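Local coordinates for protein pyridine synthase TbtD (Thermobispora bispora, PDB 5WA4) that acts as the pyridine synthase of thiomuracin biosynthesis, probably forming the central ring of the thiopeptide by a [4+2] aza-cycloaddition, and binds the leader peptide of its substrate, at residues Pro21-Ile26 / Glu156-Gly161; Pro73-Val78 / Asn121-Glu126; Ala141-Asp146 / Arg254-Arg259; Thr175-Ser180 / Ser232-Ala237; Leu323-Leu328 / His333-Val338. One frame throughout, in Å; residues are numbered along the deposited sequence.

Interaction 1: residues Pro21-Ile26 / Glu156-Gly161; sequences PMDDLI and ERVRSG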
# COMPACT_ATOMS: atom_id res chain seq x y z
N PRO E 21 19.81 -27.51 32.52
CA PRO E 21 18.37 -27.82 32.50
C PRO E 21 17.55 -26.76 33.26
O PRO E 21 17.56 -26.73 34.49
CB PRO E 21 18.29 -29.19 33.18
CG PRO E 21 19.53 -29.28 34.02
CD PRO E 21 20.59 -28.48 33.31
N MET E 22 16.87 -25.89 32.51
CA MET E 22 16.11 -24.78 33.09
C MET E 22 14.93 -25.28 33.94
O MET E 22 14.73 -24.78 35.05
CB MET E 22 15.62 -23.85 31.99
CG MET E 22 14.98 -22.54 32.45
SD MET E 22 16.09 -21.44 33.37
CE MET E 22 17.21 -20.86 32.11
N ASP E 23 14.17 -26.26 33.44
CA ASP E 23 13.03 -26.83 34.21
C ASP E 23 13.48 -27.31 35.60
O ASP E 23 12.67 -27.44 36.52
CB ASP E 23 12.35 -28.00 33.47
CG ASP E 23 11.34 -27.54 32.40
OD1 ASP E 23 11.38 -26.37 31.97
OD2 ASP E 23 10.50 -28.36 31.94
N ASP E 24 14.79 -27.57 35.76
CA ASP E 24 15.32 -28.10 37.02
C ASP E 24 15.68 -26.99 37.97
O ASP E 24 15.44 -27.09 39.17
CB ASP E 24 16.55 -29.00 36.78
CG ASP E 24 16.19 -30.45 36.48
OD1 ASP E 24 15.20 -30.99 37.05
OD2 ASP E 24 16.91 -31.05 35.64
N LEU E 25 16.27 -25.93 37.43
CA LEU E 25 16.58 -24.74 38.23
C LEU E 25 15.30 -24.18 38.83
O LEU E 25 15.30 -23.68 39.96
CB LEU E 25 17.28 -23.68 37.38
CG LEU E 25 17.32 -22.24 37.90
CD1 LEU E 25 18.08 -22.11 39.21
CD2 LEU E 25 17.94 -21.35 36.86
N ILE E 26 14.22 -24.26 38.06
CA ILE E 26 12.92 -23.79 38.52
C ILE E 26 12.53 -24.58 39.76
O ILE E 26 12.36 -23.99 40.84
CB ILE E 26 11.84 -23.92 37.40
CG1 ILE E 26 11.96 -22.75 36.41
CG2 ILE E 26 10.42 -23.96 37.97
CD1 ILE E 26 11.12 -22.93 35.17
N GLU E 156 6.57 -30.53 36.88
CA GLU E 156 6.83 -31.79 37.58
C GLU E 156 6.23 -32.93 36.76
O GLU E 156 6.78 -34.04 36.72
CB GLU E 156 6.29 -31.77 39.01
CG GLU E 156 7.10 -30.87 39.97
CD GLU E 156 7.30 -31.45 41.37
OE1 GLU E 156 6.42 -31.22 42.24
OE2 GLU E 156 8.35 -32.10 41.61
N ARG E 157 5.14 -32.66 36.07
CA ARG E 157 4.62 -33.63 35.12
C ARG E 157 5.55 -33.78 33.91
O ARG E 157 5.58 -34.80 33.24
CB ARG E 157 3.22 -33.23 34.67
CG ARG E 157 2.14 -33.72 35.60
CD ARG E 157 0.80 -33.37 35.07
NE ARG E 157 0.62 -33.82 33.69
CZ ARG E 157 0.27 -35.05 33.35
NH1 ARG E 157 0.07 -35.96 34.30
NH2 ARG E 157 0.12 -35.37 32.08
N VAL E 158 6.34 -32.75 33.63
CA VAL E 158 7.25 -32.80 32.49
C VAL E 158 8.48 -33.63 32.85
O VAL E 158 8.96 -34.45 32.05
CB VAL E 158 7.61 -31.37 32.04
CG1 VAL E 158 9.09 -31.25 31.60
CG2 VAL E 158 6.61 -30.88 30.96
N ARG E 159 8.96 -33.46 34.07
CA ARG E 159 10.16 -34.12 34.57
C ARG E 159 10.00 -35.67 34.58
O ARG E 159 10.98 -36.42 34.62
CB ARG E 159 10.46 -33.60 35.98
CG ARG E 159 11.72 -34.13 36.55
CD ARG E 159 12.42 -33.08 37.37
NE ARG E 159 11.73 -32.81 38.62
CZ ARG E 159 12.28 -32.11 39.61
NH1 ARG E 159 13.52 -31.62 39.48
NH2 ARG E 159 11.59 -31.89 40.74
N SER E 160 8.75 -36.12 34.52
CA SER E 160 8.45 -37.54 34.53
C SER E 160 7.96 -38.02 33.16
O SER E 160 7.38 -39.10 33.04
CB SER E 160 7.42 -37.86 35.62
OG SER E 160 6.07 -37.61 35.20
N GLY E 161 8.15 -37.22 32.12
CA GLY E 161 7.90 -37.71 30.77
C GLY E 161 6.54 -37.43 30.16
O GLY E 161 6.23 -37.91 29.06
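The ionic part of this surface contact runs between Asp24 and Arg159. Arg159 NH1 donates to Asp24 OD1 at 3.0 Å with an N-H...O angle of 148°, and it reaches that oxygen almost in line with its C-O bond. Carboxylate and guanidinium planes are turned 40° apart, and NH1 alone of the guanidinium nitrogens bonds Asp24 across the contact. The Arg159 side chain leaves on the far side from its own backbone N (chi1 -176°) and then bends twice, which lays CD 3.5 Å from Asp24 OD1. The other terminal nitrogen, Arg159 NH2, forms a weak bond with Glu156 OE2 one turn back, completing a three-residue network. Asp28 also takes Arg159 NH1, while Asp24 OD2 bridges to Arg86.

Segment 21-26 opens the first helix of the ferredoxin-like βαββαβ unit, with Pro21 at its N-cap. Segment 156-161 closes the long helix 135-159, whose end is a Schellman motif with Gly161, at positive phi, as the C-prime residue; Gly161 N binds Val158 O at 2.9 Å.

The remaining contact is between Asp23 and Val158. Their side chains meet at about a right angle, the methyl CG1 of Val158 lying against Asp23 OD2. The other oxygen, Asp23 OD1, forms a salt bridge with Arg48 on the neighbouring strand 44-49.

Interaction 2: residues Pro73-Val78 / Asn121-Glu126; sequences PAIEHV and NTIHAE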
# COMPACT_ATOMS: atom_id res chain seq x y z
N PRO E 73 18.54 -13.37 51.24
CA PRO E 73 19.26 -14.55 51.75
C PRO E 73 18.75 -15.90 51.24
O PRO E 73 19.56 -16.77 50.90
CB PRO E 73 19.05 -14.45 53.26
CG PRO E 73 18.92 -13.00 53.51
CD PRO E 73 18.15 -12.48 52.34
N ALA E 74 17.43 -16.08 51.22
CA ALA E 74 16.84 -17.35 50.79
C ALA E 74 17.10 -17.61 49.31
O ALA E 74 17.03 -18.75 48.84
CB ALA E 74 15.33 -17.37 51.09
N ILE E 75 17.39 -16.55 48.57
CA ILE E 75 17.76 -16.66 47.17
C ILE E 75 19.22 -17.09 47.06
O ILE E 75 19.52 -18.09 46.41
CB ILE E 75 17.50 -15.33 46.40
CG1 ILE E 75 16.06 -15.31 45.90
CG2 ILE E 75 18.47 -15.14 45.24
CD1 ILE E 75 15.51 -13.92 45.62
N GLU E 76 20.13 -16.36 47.71
CA GLU E 76 21.54 -16.71 47.64
C GLU E 76 21.83 -18.08 48.26
O GLU E 76 22.70 -18.81 47.79
CB GLU E 76 22.39 -15.64 48.31
CG GLU E 76 23.87 -16.02 48.48
CD GLU E 76 24.49 -16.60 47.22
OE1 GLU E 76 24.23 -16.06 46.12
OE2 GLU E 76 25.23 -17.62 47.32
N HIS E 77 21.09 -18.46 49.30
CA HIS E 77 21.35 -19.76 49.91
C HIS E 77 20.76 -20.91 49.08
O HIS E 77 21.48 -21.84 48.71
CB HIS E 77 20.82 -19.81 51.34
CG HIS E 77 21.15 -21.08 52.07
ND1 HIS E 77 22.44 -21.56 52.18
CD2 HIS E 77 20.36 -21.97 52.72
CE1 HIS E 77 22.43 -22.69 52.86
NE2 HIS E 77 21.18 -22.96 53.20
N VAL E 78 19.46 -20.85 48.79
CA VAL E 78 18.79 -21.97 48.13
C VAL E 78 19.03 -21.99 46.62
O VAL E 78 19.17 -23.06 46.04
CB VAL E 78 17.27 -21.94 48.39
CG1 VAL E 78 16.57 -23.11 47.67
CG2 VAL E 78 16.98 -21.96 49.88
N ASN E 121 25.96 -19.18 35.50
CA ASN E 121 25.80 -19.67 36.87
C ASN E 121 25.94 -18.62 37.98
O ASN E 121 26.04 -18.99 39.15
CB ASN E 121 26.80 -20.80 37.14
CG ASN E 121 26.66 -21.94 36.17
OD1 ASN E 121 25.71 -22.72 36.24
ND2 ASN E 121 27.62 -22.05 35.25
N THR E 122 25.97 -17.33 37.63
CA THR E 122 25.97 -16.27 38.64
C THR E 122 24.57 -15.73 38.98
O THR E 122 23.62 -15.93 38.22
CB THR E 122 26.84 -15.07 38.21
OG1 THR E 122 26.38 -14.58 36.94
CG2 THR E 122 28.28 -15.47 38.10
N ILE E 123 24.47 -15.04 40.11
CA ILE E 123 23.25 -14.38 40.56
C ILE E 123 23.49 -12.90 40.73
O ILE E 123 24.35 -12.49 41.49
CB ILE E 123 22.73 -14.95 41.90
CG1 ILE E 123 22.09 -16.32 41.69
CG2 ILE E 123 21.74 -13.99 42.53
CD1 ILE E 123 21.61 -16.98 42.96
N HIS E 124 22.72 -12.08 40.01
CA HIS E 124 22.86 -10.64 40.13
C HIS E 124 21.55 -10.04 40.62
O HIS E 124 20.47 -10.37 40.12
CB HIS E 124 23.26 -10.02 38.79
CG HIS E 124 24.46 -10.65 38.17
ND1 HIS E 124 25.74 -10.16 38.35
CD2 HIS E 124 24.58 -11.74 37.37
CE1 HIS E 124 26.60 -10.92 37.69
NE2 HIS E 124 25.92 -11.88 37.09
N ALA E 125 21.65 -9.18 41.63
CA ALA E 125 20.51 -8.42 42.11
C ALA E 125 20.42 -7.17 41.24
O ALA E 125 21.42 -6.46 41.08
CB ALA E 125 20.66 -8.06 43.58
N GLU E 126 19.24 -6.93 40.65
CA GLU E 126 19.11 -5.91 39.61
C GLU E 126 18.35 -4.67 40.08
O GLU E 126 18.22 -3.69 39.35
CB GLU E 126 18.44 -6.50 38.34
CG GLU E 126 19.37 -7.36 37.45
CD GLU E 126 18.74 -7.78 36.12
OE1 GLU E 126 17.50 -7.76 36.01
OE2 GLU E 126 19.49 -8.11 35.18
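Ile123 reaches with its terminal methyl over the turn of helix 64-85 that carries Ile75 and Glu76. It belongs to strand 123-128, an outermost strand of the four-stranded antiparallel sheet in the ferredoxin-like βαββαβ unit, and the helix is the second of the two in that unit. Here the helix packs on the face of the sheet at its border strand.

CG1 of Ile123 lies opposite its own carbonyl carbon, and with chi2 at 177° the branch is fully extended, which carries CD1 outward to the helix. There CD1 touches the CG2 methyl of Ile75 at 4.3 Å and comes to 4.2 Å from the backbone oxygen Ile75 O. Glu76 reaches round from the flank: its bent chain brings OE1 within 4.2 Å of the same Ile123 CD1. The isoleucine methyl is thus met by one methyl and two oxygens, none of them forming a bond. Val79 and Leu83, further along the helix, also pack on Ile123, and Phe13 of the adjacent strand lies against Ile75.

The strand is fixed in the sheet by backbone bonds of Thr122, His124 and Glu126 to Asp16, Arg14 and Arg12. His124 folds back along the strand, where its NE2 donates to Thr122 OG1 at 2.7 Å, with the oxygen tilted 33° out of the imidazole plane.

Interaction 3: residues Ala141-Asp146 / Arg254-Arg259; sequences ADFYAD and RPIRER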
# COMPACT_ATOMS: atom_id res chain seq x y z
N ALA E 141 1.68 -9.07 36.13
CA ALA E 141 2.36 -9.48 37.35
C ALA E 141 1.45 -10.30 38.27
O ALA E 141 1.86 -11.35 38.76
CB ALA E 141 2.89 -8.26 38.08
N ASP E 142 0.22 -9.84 38.49
CA ASP E 142 -0.73 -10.59 39.31
C ASP E 142 -0.96 -11.95 38.69
O ASP E 142 -0.94 -12.98 39.38
CB ASP E 142 -2.07 -9.86 39.44
CG ASP E 142 -2.05 -8.74 40.49
OD1 ASP E 142 -0.97 -8.39 41.02
OD2 ASP E 142 -3.15 -8.19 40.75
N PHE E 143 -1.18 -11.95 37.38
CA PHE E 143 -1.41 -13.20 36.67
C PHE E 143 -0.24 -14.18 36.84
O PHE E 143 -0.46 -15.37 37.05
CB PHE E 143 -1.66 -12.96 35.18
CG PHE E 143 -1.60 -14.22 34.37
CD1 PHE E 143 -2.69 -15.08 34.32
CD2 PHE E 143 -0.42 -14.57 33.69
CE1 PHE E 143 -2.63 -16.27 33.59
CE2 PHE E 143 -0.34 -15.75 32.97
CZ PHE E 143 -1.46 -16.61 32.92
N TYR E 144 0.98 -13.69 36.72
CA TYR E 144 2.13 -14.57 36.75
C TYR E 144 2.21 -15.20 38.14
O TYR E 144 2.38 -16.42 38.28
CB TYR E 144 3.42 -13.83 36.36
CG TYR E 144 3.64 -13.74 34.86
CD1 TYR E 144 3.43 -14.84 34.05
CD2 TYR E 144 4.04 -12.56 34.23
CE1 TYR E 144 3.63 -14.78 32.68
CE2 TYR E 144 4.22 -12.49 32.86
CZ TYR E 144 4.02 -13.62 32.09
OH TYR E 144 4.19 -13.61 30.71
N ALA E 145 2.06 -14.36 39.16
CA ALA E 145 2.07 -14.82 40.54
C ALA E 145 0.97 -15.85 40.80
O ALA E 145 1.20 -16.90 41.39
CB ALA E 145 1.91 -13.63 41.48
N ASP E 146 -0.24 -15.56 40.36
CA ASP E 146 -1.35 -16.44 40.68
C ASP E 146 -1.19 -17.80 39.98
O ASP E 146 -1.75 -18.79 40.46
CB ASP E 146 -2.68 -15.78 40.30
CG ASP E 146 -2.92 -14.49 41.06
OD1 ASP E 146 -2.32 -14.32 42.15
OD2 ASP E 146 -3.70 -13.64 40.58
N ARG E 254 -10.80 -16.96 35.34
CA ARG E 254 -12.08 -16.25 35.33
C ARG E 254 -12.00 -14.90 36.05
O ARG E 254 -12.43 -13.90 35.50
CB ARG E 254 -13.19 -17.12 35.92
CG ARG E 254 -14.46 -17.05 35.08
CD ARG E 254 -15.56 -17.95 35.60
NE ARG E 254 -15.93 -19.00 34.64
CZ ARG E 254 -15.70 -20.29 34.84
NH1 ARG E 254 -15.12 -20.70 35.98
NH2 ARG E 254 -16.06 -21.18 33.91
N PRO E 255 -11.40 -14.86 37.26
CA PRO E 255 -11.19 -13.52 37.82
C PRO E 255 -10.41 -12.63 36.87
O PRO E 255 -10.86 -11.52 36.62
CB PRO E 255 -10.38 -13.79 39.09
CG PRO E 255 -10.72 -15.15 39.45
CD PRO E 255 -10.84 -15.89 38.15
N ILE E 256 -9.27 -13.09 36.35
CA ILE E 256 -8.47 -12.31 35.41
C ILE E 256 -9.32 -11.78 34.22
O ILE E 256 -9.23 -10.60 33.88
CB ILE E 256 -7.26 -13.14 34.89
CG1 ILE E 256 -6.41 -13.64 36.06
CG2 ILE E 256 -6.37 -12.33 33.97
CD1 ILE E 256 -5.69 -12.52 36.80
N ARG E 257 -10.17 -12.62 33.63
CA ARG E 257 -11.06 -12.18 32.55
C ARG E 257 -11.98 -11.02 33.00
O ARG E 257 -12.07 -9.99 32.32
CB ARG E 257 -11.95 -13.32 32.02
CG ARG E 257 -12.82 -12.85 30.83
CD ARG E 257 -13.89 -13.85 30.36
NE ARG E 257 -14.93 -14.01 31.37
CZ ARG E 257 -15.90 -14.92 31.34
NH1 ARG E 257 -16.01 -15.78 30.33
NH2 ARG E 257 -16.77 -14.98 32.33
N GLU E 258 -12.65 -11.21 34.13
CA GLU E 258 -13.58 -10.23 34.68
C GLU E 258 -12.90 -8.90 34.98
O GLU E 258 -13.38 -7.85 34.54
CB GLU E 258 -14.21 -10.78 35.95
CG GLU E 258 -15.08 -12.00 35.72
CD GLU E 258 -16.25 -11.69 34.83
OE1 GLU E 258 -17.07 -10.83 35.24
OE2 GLU E 258 -16.37 -12.30 33.75
N ARG E 259 -11.79 -8.97 35.71
CA ARG E 259 -10.99 -7.80 36.01
C ARG E 259 -10.46 -7.10 34.75
O ARG E 259 -10.29 -5.88 34.73
CB ARG E 259 -9.83 -8.18 36.91
CG ARG E 259 -8.79 -7.09 37.01
CD ARG E 259 -8.47 -6.78 38.46
NE ARG E 259 -8.24 -8.01 39.19
CZ ARG E 259 -7.04 -8.54 39.42
NH1 ARG E 259 -5.94 -7.93 38.98
NH2 ARG E 259 -6.96 -9.69 40.11
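Two antiparallel helices, 135-159 and 244-265, meet here through Phe143 and Ile256, their short segments running at 173° with axes 11.2 Å apart. Ile256 fills the middle of the interface. Its CG1 lies at the rim of the Phe143 ring, near the ring plane, 4.4 Å from Phe143 CD1. The bend at chi2 (-67°) turns CD1 towards the opposing backbone, where it rests 4.3 Å from Phe143 CA and 4.4 Å from Asp146 OD2. On one flank a salt bridge closes the gap: Arg259 NH1 to Asp142 OD2 measures 3.3 Å and is a weak hydrogen bond. OD2 lies oblique to the guanidinium, and the two planes are 74° apart. Asp146 OD2 lies 5.1 Å from Arg259 NH2, so its charge probably adds to the attraction without a bond. Cys320 of helix 307-328 also packs on Phe143. The contact is an antiparallel helix pair that joins helix 135-159, the neighbour of the α/β unit, to the helical part of the protein.

Interaction 4: residues Thr175-Ser180 / Ser232-Ala237; sequences TAHALS and SSAESA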
# COMPACT_ATOMS: atom_id res chain seq x y z
N THR E 175 -9.24 -22.74 28.01
CA THR E 175 -9.45 -21.31 27.98
C THR E 175 -10.43 -20.88 26.88
O THR E 175 -11.33 -20.04 27.13
CB THR E 175 -8.11 -20.58 27.82
OG1 THR E 175 -7.25 -20.96 28.91
CG2 THR E 175 -8.30 -19.08 27.85
N ALA E 176 -10.30 -21.43 25.68
CA ALA E 176 -11.19 -21.02 24.59
C ALA E 176 -12.59 -21.51 24.82
O ALA E 176 -13.54 -20.92 24.32
CB ALA E 176 -10.70 -21.50 23.25
N HIS E 177 -12.75 -22.61 25.57
CA HIS E 177 -14.09 -23.16 25.77
C HIS E 177 -14.79 -22.43 26.91
O HIS E 177 -15.95 -22.01 26.80
CB HIS E 177 -14.07 -24.66 26.04
CG HIS E 177 -15.43 -25.29 25.98
ND1 HIS E 177 -16.30 -25.07 24.94
CD2 HIS E 177 -16.08 -26.09 26.86
CE1 HIS E 177 -17.43 -25.73 25.17
NE2 HIS E 177 -17.32 -26.35 26.32
N ALA E 178 -14.07 -22.27 28.02
CA ALA E 178 -14.64 -21.74 29.23
C ALA E 178 -14.74 -20.22 29.21
O ALA E 178 -15.78 -19.66 29.54
CB ALA E 178 -13.81 -22.20 30.43
N LEU E 179 -13.66 -19.55 28.84
CA LEU E 179 -13.60 -18.11 28.98
C LEU E 179 -13.98 -17.32 27.72
O LEU E 179 -13.75 -16.12 27.68
CB LEU E 179 -12.21 -17.68 29.43
CG LEU E 179 -11.81 -18.10 30.84
CD1 LEU E 179 -10.76 -19.20 30.76
CD2 LEU E 179 -11.28 -16.92 31.64
N SER E 180 -14.54 -17.97 26.71
CA SER E 180 -15.10 -17.20 25.60
C SER E 180 -16.63 -17.19 25.71
O SER E 180 -17.20 -17.90 26.56
CB SER E 180 -14.67 -17.75 24.24
OG SER E 180 -15.36 -18.94 23.91
N SER E 232 -15.10 -30.83 28.62
CA SER E 232 -15.91 -31.33 29.74
C SER E 232 -15.38 -30.85 31.09
O SER E 232 -16.13 -30.28 31.88
CB SER E 232 -15.96 -32.86 29.73
OG SER E 232 -16.70 -33.37 28.63
N SER E 233 -14.10 -31.07 31.36
CA SER E 233 -13.48 -30.56 32.59
C SER E 233 -13.43 -29.05 32.65
O SER E 233 -12.96 -28.47 33.62
CB SER E 233 -12.06 -31.10 32.76
OG SER E 233 -12.07 -32.43 33.22
N ALA E 234 -13.90 -28.39 31.59
CA ALA E 234 -13.83 -26.96 31.54
C ALA E 234 -15.17 -26.32 31.88
O ALA E 234 -15.21 -25.16 32.29
CB ALA E 234 -13.36 -26.51 30.20
N GLU E 235 -16.26 -27.09 31.75
CA GLU E 235 -17.60 -26.56 31.97
C GLU E 235 -18.36 -27.12 33.17
O GLU E 235 -18.90 -26.35 33.96
CB GLU E 235 -18.44 -26.73 30.70
CG GLU E 235 -18.60 -28.16 30.20
CD GLU E 235 -19.36 -28.24 28.88
OE1 GLU E 235 -19.28 -27.29 28.08
OE2 GLU E 235 -20.08 -29.25 28.66
N SER E 236 -18.35 -28.45 33.33
CA SER E 236 -19.12 -29.22 34.32
C SER E 236 -20.06 -28.48 35.29
O SER E 236 -21.29 -28.61 35.21
CB SER E 236 -18.14 -30.06 35.15
OG SER E 236 -17.77 -29.41 36.35
N ALA E 237 -19.48 -27.71 36.21
CA ALA E 237 -20.25 -27.06 37.27
C ALA E 237 -20.28 -27.96 38.50
O ALA E 237 -21.34 -28.39 38.95
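His177 and Glu235 make the polar link between the two segments. His177 NE2 donates to Glu235 OE1 at 2.8 Å with an N-H...O angle of 152°. The oxygen lies at the ring's edge, slightly out of its plane, whereas the nitrogen approaches from above the carboxylate, 42° out of that plane. Beside this bond the alanine methyls meet: Ala178 CB lies 4.3 Å from Ala234 CB and 3.8 Å from Ala234 O, and the CD2 edge of the His177 ring touches Ala234 CB at 4.3 Å. Small residues let the backbones come close, with Ala178 CA and Ala234 CA 5.8 Å apart.

The contact joins the C-terminal ends of helices 164-178 and 220-235 within the all-helical part of the protein, and the polar pair is a histidine-carboxylate hydrogen bond. Glu235 holds its CG between its backbone N and carbonyl carbon (chi1 58°), then extends straight, which lifts the carboxylate over to the imidazole.

Further out, His177 ND1 is bonded to Leu184 N, so both ring nitrogens are engaged; a backbone N-H at ND1 is consistent with the proton residing on NE2. Ser180 OG donates to Ala176 O at 2.7 Å just past the first helix. In the second, Ser232 O accepts from Glu235 N. Helix 244-265 adds Val250 against Ala178, and its Arg247 NE binds Ser233 O.

Interaction 5: residues Leu323-Leu328 / His333-Val338; sequences LHLTRL and HQRFLV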
# COMPACT_ATOMS: atom_id res chain seq x y z
N LEU E 323 1.29 -16.89 27.17
CA LEU E 323 2.46 -16.39 27.90
C LEU E 323 2.91 -17.37 29.01
O LEU E 323 4.11 -17.43 29.35
CB LEU E 323 2.17 -15.00 28.49
CG LEU E 323 2.21 -13.72 27.64
CD1 LEU E 323 1.81 -12.54 28.49
CD2 LEU E 323 3.60 -13.44 27.08
N HIS E 324 1.95 -18.13 29.53
CA HIS E 324 2.19 -19.19 30.51
C HIS E 324 2.98 -20.31 29.84
O HIS E 324 4.03 -20.71 30.32
CB HIS E 324 0.86 -19.71 31.04
CG HIS E 324 0.96 -20.78 32.09
ND1 HIS E 324 1.69 -20.64 33.26
CD2 HIS E 324 0.37 -22.01 32.17
CE1 HIS E 324 1.55 -21.72 34.00
NE2 HIS E 324 0.75 -22.57 33.37
N LEU E 325 2.47 -20.82 28.72
CA LEU E 325 3.10 -21.90 27.98
C LEU E 325 4.56 -21.54 27.64
O LEU E 325 5.44 -22.39 27.76
CB LEU E 325 2.32 -22.24 26.71
CG LEU E 325 0.83 -22.51 26.88
CD1 LEU E 325 0.13 -22.76 25.56
CD2 LEU E 325 0.57 -23.64 27.85
N THR E 326 4.83 -20.30 27.24
CA THR E 326 6.23 -19.90 27.04
C THR E 326 7.00 -20.03 28.37
O THR E 326 8.20 -20.33 28.38
CB THR E 326 6.34 -18.45 26.46
OG1 THR E 326 6.17 -18.50 25.04
CG2 THR E 326 7.71 -17.81 26.77
N ARG E 327 6.32 -19.84 29.49
CA ARG E 327 6.99 -19.95 30.79
C ARG E 327 7.25 -21.43 31.13
O ARG E 327 8.14 -21.75 31.92
CB ARG E 327 6.15 -19.29 31.88
CG ARG E 327 6.91 -18.79 33.06
CD ARG E 327 5.91 -18.21 34.03
NE ARG E 327 6.48 -17.90 35.33
CZ ARG E 327 5.75 -17.83 36.44
NH1 ARG E 327 4.45 -18.07 36.39
NH2 ARG E 327 6.33 -17.53 37.60
N LEU E 328 6.47 -22.32 30.52
CA LEU E 328 6.63 -23.76 30.70
C LEU E 328 7.76 -24.34 29.84
O LEU E 328 8.20 -25.47 30.06
CB LEU E 328 5.33 -24.51 30.39
CG LEU E 328 4.07 -24.18 31.19
CD1 LEU E 328 2.93 -25.11 30.81
CD2 LEU E 328 4.33 -24.24 32.68
N HIS E 333 6.90 -22.34 17.91
CA HIS E 333 6.55 -23.34 16.91
C HIS E 333 5.68 -24.42 17.50
O HIS E 333 4.69 -24.85 16.89
CB HIS E 333 7.82 -23.98 16.32
CG HIS E 333 7.54 -25.00 15.27
ND1 HIS E 333 7.24 -24.66 13.97
CD2 HIS E 333 7.42 -26.35 15.34
CE1 HIS E 333 6.98 -25.75 13.27
NE2 HIS E 333 7.09 -26.79 14.08
N GLN E 334 6.04 -24.89 18.69
CA GLN E 334 5.22 -25.90 19.34
C GLN E 334 3.84 -25.30 19.64
O GLN E 334 2.82 -25.96 19.43
CB GLN E 334 5.89 -26.43 20.60
CG GLN E 334 7.12 -27.32 20.39
CD GLN E 334 7.75 -27.78 21.70
OE1 GLN E 334 8.25 -26.98 22.49
NE2 GLN E 334 7.68 -29.08 21.95
N ARG E 335 3.81 -24.05 20.11
CA ARG E 335 2.54 -23.38 20.41
C ARG E 335 1.64 -23.31 19.18
O ARG E 335 0.47 -23.72 19.25
CB ARG E 335 2.77 -21.97 20.95
CG ARG E 335 1.49 -21.37 21.61
CD ARG E 335 1.49 -19.83 21.55
NE ARG E 335 2.82 -19.35 21.86
CZ ARG E 335 3.44 -18.39 21.18
NH1 ARG E 335 2.82 -17.79 20.17
NH2 ARG E 335 4.67 -18.01 21.53
N PHE E 336 2.18 -22.82 18.06
CA PHE E 336 1.38 -22.76 16.83
C PHE E 336 0.89 -24.14 16.39
O PHE E 336 -0.24 -24.28 15.92
CB PHE E 336 2.15 -22.07 15.73
CG PHE E 336 2.46 -20.64 16.05
CD1 PHE E 336 1.42 -19.75 16.33
CD2 PHE E 336 3.75 -20.18 16.11
CE1 PHE E 336 1.68 -18.42 16.67
CE2 PHE E 336 4.03 -18.85 16.44
CZ PHE E 336 2.99 -17.97 16.72
N LEU E 337 1.70 -25.17 16.58
CA LEU E 337 1.29 -26.52 16.21
C LEU E 337 0.14 -26.99 17.08
O LEU E 337 -0.86 -27.51 16.57
CB LEU E 337 2.46 -27.49 16.32
CG LEU E 337 2.13 -28.98 16.23
CD1 LEU E 337 1.64 -29.30 14.83
CD2 LEU E 337 3.34 -29.81 16.64
N VAL E 338 0.29 -26.82 18.39
CA VAL E 338 -0.80 -27.13 19.32
C VAL E 338 -2.13 -26.38 19.00
O VAL E 338 -3.20 -27.00 18.97
CB VAL E 338 -0.37 -26.85 20.75
CG1 VAL E 338 -1.56 -26.75 21.66
CG2 VAL E 338 0.58 -27.95 21.21
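Arg335 contributes the greatest buried area to this contact, and it does so with both its aliphatic stem and its charged end. The stem meets Leu325, whose CD1 lies 4.4 Å from Arg335 CG. Leu325 reaches there along an extended branch, with CG placed opposite its carbonyl carbon (chi1 -52°) and chi2 near 180°. Beyond CG the arginine turns at chi3 (-42°), and this bend swings the guanidinium off the leucine and towards Thr326.

Thr326 OG1 stands at the edge of that guanidinium, near its plane, 3.8 Å from Arg335 NH2. The distance is too long for a hydrogen bond, so the polar approach adds at most a weak electrostatic attraction. The firmer polar partner of the arginine is His194 on helix 184-201, which bonds to Arg335 NH1 and thereby helps to set the rotation of the group. Leu325, for its part, sits in an apolar patch with Ala168 and Val172 of helix 164-178 and with Leu330 in the link between the two helices; Leu330 also lies against Arg335.

Elsewhere on segment 333-338, Leu337 packs on an apolar side chain of the bound peptide. Helices 307-328 and 332-352 are thus two consecutive helices joined by a three-residue link and packed through Leu325 and the Arg335 stem, in the helical part of the fold.

From the N terminus, interaction 1 is the first to open, joining the first helix of the ferredoxin-like unit to the end of helix 135-159 and closing a loop of some 130 residues. Interaction 2, which ties that unit's second helix to its edge strand, nests within this loop. Interaction 3 opens on helix 135-159 before interaction 1 has closed, so the two cross, and it reaches on to helix 244-265. Interaction 4 nests inside that second loop and touches it where Arg257 meets Leu179. The short loop of interaction 5 follows in series; its helix 307-328 meets interaction 3 through Arg327 and Tyr144, and interaction 1 through Leu328 and Asp23.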